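Local coordinates for probable copper-exporting P-type ATPase A (Archaeoglobus fulgidus, PDB 3FRY) that probably exports copper across the cell membrane at the cost of ATP, its C-terminal metal-binding domain being seen here as a domain-swapped dimer, at the interface of chains A and B. Numbering follows the deposited sequence. Chains: chain A/B, Probable copper-exporting P-type ATPase A.

The interface of chains A and B. Residues chain A 40-43, 68; chain B 7-10.
A:Ala42 and B:Leu9 trade backbone bonds in both directions, pairing strand 41-47 of chain A with strand 4-12 of chain B in antiparallel register. A:Ala42 N gives to B:Leu9 O at 2.8 Å, while B:Leu9 N returns a bond to A:Ala42 O, also 2.8 Å. This is the domain swap at work: the strand from one copy of the heavy-metal-associated domain is built into the sheet of the other, and a two-fold twin repeats the exchange. On its far edge the B strand meets A:Arg68, whose N donates to B:Val8 O at 3.2 Å. From there the arginine side chain climbs over the B strand. CB passes B:Val8 O and, like CG and CD, runs near OE2 of the B:Glu10 carboxylate; a bend at chi3 (51°) then brings NE over B:Val8 CB. A:Arg68 CZ lies against B:Val8 CG2, 3.7 Å away, and NH1 and NH2 reach the same methyl. A:Arg68 NE stays 5.2 Å from B:Glu10 OE2, so their attraction is probably longer-range. An alanine in place of A:Arg68 would probably leave B:Val8 CG2 without its flat cover and remove this positive charge from the neighbourhood of B:Glu10. B:Val8 CG1 faces A:Glu41 OE1 at 3.8 Å, while the A:Val43 side chain lies alongside, its CG2 toward B:Val8 CG2. B:Val8 CG2 sits 3.6 Å from the guanidinium plane of A:Arg68, over its centre.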
loop_
_atom_site.group_PDB
_atom_site.type_symbol
_atom_site.label_atom_id
_atom_site.label_comp_id
_atom_site.label_asym_id
_atom_site.label_seq_id
_atom_site.Cartn_x
_atom_site.Cartn_y
_atom_site.Cartn_z
ATOM N N ASN A 40 -1.311 3.881 5.759
ATOM C CA ASN A 40 -1.013 2.983 6.866
ATOM C C ASN A 40 -1.378 3.424 8.268
ATOM O O ASN A 40 -1.400 2.599 9.179
ATOM C CB ASN A 40 0.477 2.648 6.851
ATOM C CG ASN A 40 0.933 2.145 5.510
ATOM O OD1 ASN A 40 0.353 1.206 4.965
ATOM N ND2 ASN A 40 1.973 2.765 4.963
ATOM N N GLU A 41 -1.660 4.705 8.460
ATOM C CA GLU A 41 -1.971 5.160 9.803
ATOM C C GLU A 41 -2.802 6.418 9.890
ATOM O O GLU A 41 -2.871 7.217 8.956
ATOM C CB GLU A 41 -0.674 5.398 10.590
ATOM C CG GLU A 41 0.285 6.365 9.899
ATOM C CD GLU A 41 1.361 6.930 10.823
ATOM O OE1 GLU A 41 1.874 6.188 11.689
ATOM O OE2 GLU A 41 1.707 8.120 10.667
ATOM N N ALA A 42 -3.422 6.578 11.048
ATOM C CA ALA A 42 -4.211 7.752 11.349
ATOM C C ALA A 42 -3.662 8.231 12.688
ATOM O O ALA A 42 -3.578 7.461 13.648
ATOM C CB ALA A 42 -5.678 7.395 11.473
ATOM N N VAL A 43 -3.241 9.489 12.734
ATOM C CA VAL A 43 -2.720 10.062 13.960
ATOM C C VAL A 43 -3.752 11.095 14.363
ATOM O O VAL A 43 -4.093 11.977 13.573
ATOM C CB VAL A 43 -1.342 10.727 13.725
ATOM C CG1 VAL A 43 -0.808 11.321 15.027
ATOM C CG2 VAL A 43 -0.363 9.684 13.182
ATOM N N ARG A 68 -1.741 1.299 17.991
ATOM C CA ARG A 68 -0.328 0.980 17.848
ATOM C C ARG A 68 0.186 0.245 19.088
ATOM O O ARG A 68 -0.029 0.679 20.221
ATOM C CB ARG A 68 0.476 2.263 17.624
ATOM C CG ARG A 68 1.950 2.041 17.304
ATOM C CD ARG A 68 2.670 3.372 17.140
ATOM N NE ARG A 68 2.403 4.259 18.273
ATOM C CZ ARG A 68 2.918 5.478 18.419
ATOM N NH1 ARG A 68 3.740 5.974 17.501
ATOM N NH2 ARG A 68 2.606 6.206 19.484
ATOM N N ILE B 7 -2.851 9.689 19.642
ATOM C CA ILE B 7 -3.234 8.303 19.457
ATOM C C ILE B 7 -2.964 7.952 18.004
ATOM O O ILE B 7 -3.439 8.638 17.100
ATOM C CB ILE B 7 -4.741 8.093 19.774
ATOM C CG1 ILE B 7 -5.014 8.410 21.247
ATOM C CG2 ILE B 7 -5.152 6.663 19.466
ATOM C CD1 ILE B 7 -6.486 8.396 21.613
ATOM N N VAL B 8 -2.174 6.904 17.791
ATOM C CA VAL B 8 -1.853 6.443 16.447
ATOM C C VAL B 8 -2.589 5.142 16.163
ATOM O O VAL B 8 -2.492 4.174 16.929
ATOM C CB VAL B 8 -0.347 6.169 16.272
ATOM C CG1 VAL B 8 -0.080 5.671 14.855
ATOM C CG2 VAL B 8 0.456 7.424 16.545
ATOM N N LEU B 9 -3.341 5.119 15.075
ATOM C CA LEU B 9 -4.051 3.908 14.696
ATOM C C LEU B 9 -3.438 3.365 13.414
ATOM O O LEU B 9 -3.277 4.102 12.434
ATOM C CB LEU B 9 -5.533 4.190 14.465
ATOM C CG LEU B 9 -6.318 4.777 15.644
ATOM C CD1 LEU B 9 -7.735 5.090 15.175
ATOM C CD2 LEU B 9 -6.339 3.791 16.808
ATOM N N GLU B 10 -3.080 2.086 13.441
ATOM C CA GLU B 10 -2.502 1.404 12.288
ATOM C C GLU B 10 -3.673 0.985 11.410
ATOM O O GLU B 10 -4.574 0.283 11.870
ATOM C CB GLU B 10 -1.731 0.160 12.741
ATOM C CG GLU B 10 -0.550 0.450 13.642
ATOM C CD GLU B 10 0.422 1.421 13.016
ATOM O OE1 GLU B 10 0.792 1.218 11.838
ATOM O OE2 GLU B 10 0.822 2.387 13.700
#